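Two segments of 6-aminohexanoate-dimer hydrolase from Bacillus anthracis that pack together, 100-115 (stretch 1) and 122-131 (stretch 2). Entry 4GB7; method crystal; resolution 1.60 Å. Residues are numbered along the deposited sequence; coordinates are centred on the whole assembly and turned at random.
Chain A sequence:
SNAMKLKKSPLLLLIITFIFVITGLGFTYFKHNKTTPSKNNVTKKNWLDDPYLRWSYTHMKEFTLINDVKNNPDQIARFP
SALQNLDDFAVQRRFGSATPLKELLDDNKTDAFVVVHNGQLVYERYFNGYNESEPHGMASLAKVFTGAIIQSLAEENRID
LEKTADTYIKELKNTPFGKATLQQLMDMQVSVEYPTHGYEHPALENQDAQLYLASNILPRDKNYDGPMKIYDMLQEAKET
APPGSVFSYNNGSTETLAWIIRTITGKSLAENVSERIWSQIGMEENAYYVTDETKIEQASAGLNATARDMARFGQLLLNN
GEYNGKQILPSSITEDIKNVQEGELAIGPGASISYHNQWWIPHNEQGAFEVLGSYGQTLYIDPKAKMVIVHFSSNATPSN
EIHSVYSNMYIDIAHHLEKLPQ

Stretch 1 100-115: PLKELLDDNKTDAFVV
Stretch 2 122-131: VYERYFNGYN

Pro100 occupies the N-cap position of helix 101-107, which lies over strand 122-126 with its axis at 39° and 10.4 Å at closest approach; strand 110-115 then returns antiparallel to 122-126 (175°, axes 4.7 Å apart), and 851 Å² is buried between the stretches. Leu101 (t, p) points toward the strand and sets CD2 3.9 Å from CE2 of Tyr123. Next, Lys102, extended with all chi angles t, lays its aliphatic stem across stretch 2, CG 3.8 Å from CE2 of Phe127. One turn on from Leu101, Leu105 (m, t) brings CB 3.8 Å from CZ of the same ring, and Asp106 (chi1 t) rests OD1 3.8 Å from CD2 of Phe127. Phe127 (m, 83°) is thus buried beneath the helix. Lys109 (phi/psi 65/32) turns the chain into the strand. Thr110 (m) ties this corner down, OG1 donating to Leu105 O (2.8 Å), while its CG2 lies 3.8 Å from CE1 of Phe127. Asp111, at -102/-36, accepts Phe127 N at its O (2.8 Å). From Ala112 onward the backbone is extended, in register Ala112-Tyr126, Phe113-Arg125, Val114-Glu124, Val115-Tyr123. The small Ala112 admits two rings, its CB 3.7 Å from Tyr126 CD1 (m, -86°) and 4.0 Å from Tyr130 CE2 (t, 59°); the type I' turn 127-130 brings Tyr130 back, Gly129 suiting 81/4, where a CB would jam against Asn128 O. Phe113 pairs with Arg125 (m, m, t, -91°) through N to O and O to N bonds, both 2.9 Å; on the helix-facing side its ring (t, 78°) meets Tyr123 (t, 68°) edge to edge, CD2 to CD2 3.9 Å. Val114 (t), on the other face with Ala112, places CG2 3.7 Å from Tyr126 OH, which donates to Glu124 OE1 (2.7 Å; Glu124 p, t, -5°). Val115 (t) ends the ladder: its N donates to Tyr123 O (2.8 Å), and its O accepts Val122 N (2.8 Å) and, weakly, Tyr123 N (3.4 Å).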

# COMPACT_ATOMS: atom_id res chain seq x y z
N PRO A 100 -3.37 15.11 22.54
CA PRO A 100 -4.28 13.96 22.57
C PRO A 100 -4.46 13.31 21.19
O PRO A 100 -4.51 13.99 20.14
CB PRO A 100 -5.60 14.53 23.11
CG PRO A 100 -5.37 15.93 23.36
CD PRO A 100 -4.00 16.36 22.96
N LEU A 101 -4.58 12.00 21.18
CA LEU A 101 -4.58 11.23 19.94
C LEU A 101 -5.67 11.59 18.91
O LEU A 101 -5.37 11.85 17.74
CB LEU A 101 -4.70 9.74 20.27
CG LEU A 101 -4.85 8.78 19.11
CD1 LEU A 101 -3.58 8.84 18.26
CD2 LEU A 101 -5.13 7.38 19.62
N LYS A 102 -6.94 11.65 19.32
CA LYS A 102 -8.01 11.88 18.34
C LYS A 102 -7.83 13.25 17.66
O LYS A 102 -7.98 13.37 16.45
CB LYS A 102 -9.41 11.72 18.96
CG LYS A 102 -10.59 11.80 17.98
CD LYS A 102 -11.93 11.94 18.72
CE LYS A 102 -13.16 12.12 17.82
NZ LYS A 102 -14.37 12.49 18.63
N GLU A 103 -7.55 14.30 18.44
CA GLU A 103 -7.33 15.59 17.84
C GLU A 103 -6.13 15.66 16.93
O GLU A 103 -6.18 16.33 15.89
CB GLU A 103 -7.17 16.62 18.94
CG GLU A 103 -8.50 17.06 19.53
CD GLU A 103 -9.25 17.97 18.58
OE1 GLU A 103 -8.90 19.19 18.57
OE2 GLU A 103 -10.15 17.51 17.82
N LEU A 104 -5.08 14.91 17.27
CA LEU A 104 -3.84 14.88 16.45
C LEU A 104 -4.18 14.21 15.09
O LEU A 104 -3.85 14.72 14.02
CB LEU A 104 -2.72 14.13 17.15
CG LEU A 104 -1.42 13.84 16.35
CD1 LEU A 104 -0.63 15.13 16.15
CD2 LEU A 104 -0.61 12.81 17.11
N LEU A 105 -4.86 13.08 15.15
CA LEU A 105 -5.31 12.43 13.93
C LEU A 105 -6.10 13.36 13.01
O LEU A 105 -5.83 13.45 11.82
CB LEU A 105 -6.07 11.13 14.23
CG LEU A 105 -5.42 9.99 14.99
CD1 LEU A 105 -6.44 8.94 15.43
CD2 LEU A 105 -4.34 9.32 14.13
N ASP A 106 -7.07 14.06 13.58
CA ASP A 106 -7.95 14.93 12.80
C ASP A 106 -7.12 16.11 12.21
O ASP A 106 -7.36 16.50 11.07
CB ASP A 106 -9.11 15.45 13.71
CG ASP A 106 -10.29 16.02 12.94
OD1 ASP A 106 -10.46 15.77 11.76
OD2 ASP A 106 -11.11 16.78 13.54
N ASP A 107 -6.19 16.65 13.02
CA ASP A 107 -5.40 17.81 12.64
C ASP A 107 -4.53 17.46 11.43
O ASP A 107 -4.14 18.34 10.65
CB ASP A 107 -4.50 18.27 13.79
CG ASP A 107 -3.89 19.65 13.54
OD1 ASP A 107 -4.63 20.56 13.09
OD2 ASP A 107 -2.69 19.85 13.81
N ASN A 108 -4.27 16.17 11.26
CA ASN A 108 -3.46 15.71 10.14
C ASN A 108 -4.27 14.98 9.07
O ASN A 108 -3.72 14.22 8.26
CB ASN A 108 -2.27 14.91 10.62
CG ASN A 108 -1.29 15.77 11.38
OD1 ASN A 108 -0.38 16.39 10.79
ND2 ASN A 108 -1.47 15.82 12.70
N LYS A 109 -5.55 15.27 9.05
CA LYS A 109 -6.42 14.88 7.95
C LYS A 109 -6.54 13.35 7.87
O LYS A 109 -6.73 12.80 6.81
CB LYS A 109 -6.03 15.54 6.63
CG LYS A 109 -6.15 17.06 6.76
CD LYS A 109 -5.71 17.80 5.49
CE LYS A 109 -6.01 19.28 5.53
NZ LYS A 109 -5.30 19.99 6.61
N THR A 110 -6.47 12.68 9.01
CA THR A 110 -6.81 11.27 9.08
C THR A 110 -8.31 11.09 8.77
O THR A 110 -9.17 11.87 9.19
CB THR A 110 -6.50 10.72 10.47
OG1 THR A 110 -5.11 10.91 10.77
CG2 THR A 110 -7.02 9.23 10.66
N ASP A 111 -8.61 10.07 8.00
CA ASP A 111 -10.00 9.67 7.70
C ASP A 111 -10.46 8.45 8.50
O ASP A 111 -11.66 8.36 8.81
CB ASP A 111 -10.18 9.38 6.20
CG ASP A 111 -10.01 10.60 5.32
OD1 ASP A 111 -10.47 11.70 5.68
OD2 ASP A 111 -9.43 10.47 4.25
N ALA A 112 -9.54 7.49 8.73
CA ALA A 112 -9.81 6.29 9.48
C ALA A 112 -8.60 5.84 10.26
O ALA A 112 -7.48 5.89 9.76
CB ALA A 112 -10.27 5.16 8.57
N PHE A 113 -8.87 5.34 11.45
CA PHE A 113 -7.82 4.85 12.32
C PHE A 113 -8.38 3.63 13.04
O PHE A 113 -9.38 3.73 13.71
CB PHE A 113 -7.34 5.94 13.25
CG PHE A 113 -6.13 5.59 14.03
CD1 PHE A 113 -4.87 5.63 13.44
CD2 PHE A 113 -6.22 5.18 15.36
CE1 PHE A 113 -3.74 5.31 14.17
CE2 PHE A 113 -5.09 4.92 16.10
CZ PHE A 113 -3.85 4.94 15.50
N VAL A 114 -7.76 2.48 12.82
CA VAL A 114 -8.19 1.22 13.42
C VAL A 114 -7.02 0.55 14.14
O VAL A 114 -5.93 0.35 13.52
CB VAL A 114 -8.74 0.28 12.34
CG1 VAL A 114 -9.06 -1.10 12.92
CG2 VAL A 114 -9.97 0.90 11.62
N VAL A 115 -7.26 0.14 15.37
CA VAL A 115 -6.29 -0.58 16.20
C VAL A 115 -6.88 -1.94 16.62
O VAL A 115 -7.94 -2.04 17.22
CB VAL A 115 -5.88 0.20 17.46
CG1 VAL A 115 -4.81 -0.59 18.25
CG2 VAL A 115 -5.46 1.62 17.13
N VAL A 122 -9.85 -2.82 19.13
CA VAL A 122 -9.77 -2.02 20.33
C VAL A 122 -10.25 -0.62 20.15
O VAL A 122 -10.80 -0.03 21.11
CB VAL A 122 -8.32 -2.01 20.94
CG1 VAL A 122 -8.19 -1.01 22.08
CG2 VAL A 122 -7.94 -3.43 21.32
N TYR A 123 -10.05 -0.04 18.96
CA TYR A 123 -10.33 1.37 18.77
C TYR A 123 -10.45 1.65 17.31
O TYR A 123 -9.61 1.20 16.53
CB TYR A 123 -9.20 2.20 19.30
CG TYR A 123 -9.32 3.69 19.25
CD1 TYR A 123 -10.25 4.34 20.04
CD2 TYR A 123 -8.46 4.46 18.47
CE1 TYR A 123 -10.30 5.72 20.05
CE2 TYR A 123 -8.51 5.85 18.46
CZ TYR A 123 -9.44 6.46 19.25
OH TYR A 123 -9.44 7.83 19.29
N GLU A 124 -11.51 2.30 16.93
CA GLU A 124 -11.69 2.78 15.57
C GLU A 124 -12.34 4.13 15.57
O GLU A 124 -13.31 4.37 16.33
CB GLU A 124 -12.48 1.83 14.67
CG GLU A 124 -13.82 1.44 15.21
CD GLU A 124 -14.65 0.58 14.27
OE1 GLU A 124 -14.24 0.33 13.12
OE2 GLU A 124 -15.74 0.14 14.71
N ARG A 125 -11.82 5.00 14.71
CA ARG A 125 -12.36 6.32 14.53
C ARG A 125 -12.35 6.68 13.07
O ARG A 125 -11.40 6.35 12.36
CB ARG A 125 -11.58 7.35 15.31
CG ARG A 125 -11.69 7.19 16.83
CD ARG A 125 -13.05 7.69 17.31
NE ARG A 125 -13.14 7.58 18.75
CZ ARG A 125 -13.60 6.54 19.47
NH1 ARG A 125 -13.99 5.38 18.91
NH2 ARG A 125 -13.67 6.67 20.80
N TYR A 126 -13.43 7.34 12.65
CA TYR A 126 -13.66 7.81 11.26
C TYR A 126 -13.90 9.30 11.31
O TYR A 126 -14.60 9.81 12.23
CB TYR A 126 -14.81 7.05 10.60
CG TYR A 126 -14.56 5.57 10.57
CD1 TYR A 126 -13.83 4.99 9.55
CD2 TYR A 126 -14.88 4.76 11.67
CE1 TYR A 126 -13.51 3.65 9.60
CE2 TYR A 126 -14.58 3.42 11.72
CZ TYR A 126 -13.85 2.88 10.71
OH TYR A 126 -13.53 1.54 10.78
N PHE A 127 -13.33 10.03 10.37
CA PHE A 127 -13.27 11.49 10.50
C PHE A 127 -13.84 12.16 9.25
O PHE A 127 -13.92 11.54 8.20
CB PHE A 127 -11.84 11.98 10.70
CG PHE A 127 -11.14 11.47 11.92
CD1 PHE A 127 -10.53 10.24 11.93
CD2 PHE A 127 -11.08 12.23 13.05
CE1 PHE A 127 -9.90 9.75 13.06
CE2 PHE A 127 -10.45 11.76 14.20
CZ PHE A 127 -9.84 10.52 14.20
N ASN A 128 -14.19 13.44 9.36
CA ASN A 128 -14.51 14.26 8.20
C ASN A 128 -15.69 13.73 7.39
O ASN A 128 -15.76 13.96 6.19
CB ASN A 128 -13.26 14.49 7.29
CG ASN A 128 -13.46 15.59 6.27
OD1 ASN A 128 -13.02 15.47 5.12
ND2 ASN A 128 -14.06 16.72 6.72
N GLY A 129 -16.60 13.00 8.04
CA GLY A 129 -17.74 12.51 7.36
C GLY A 129 -17.48 11.26 6.57
O GLY A 129 -18.40 10.74 5.90
N TYR A 130 -16.27 10.75 6.68
CA TYR A 130 -15.93 9.54 5.92
C TYR A 130 -16.72 8.31 6.45
O TYR A 130 -16.72 8.01 7.67
CB TYR A 130 -14.44 9.28 5.94
CG TYR A 130 -14.05 7.91 5.42
CD1 TYR A 130 -14.37 7.53 4.12
CD2 TYR A 130 -13.39 6.99 6.24
CE1 TYR A 130 -13.95 6.32 3.64
CE2 TYR A 130 -13.00 5.75 5.76
CZ TYR A 130 -13.31 5.41 4.49
OH TYR A 130 -12.95 4.15 4.09
N ASN A 131 -17.33 7.57 5.52
CA ASN A 131 -18.17 6.40 5.81
C ASN A 131 -17.28 5.18 5.95
O ASN A 131 -16.59 4.78 5.00
CB ASN A 131 -19.20 6.21 4.67
CG ASN A 131 -20.17 5.02 4.88
OD1 ASN A 131 -19.87 4.07 5.57
ND2 ASN A 131 -21.34 5.09 4.22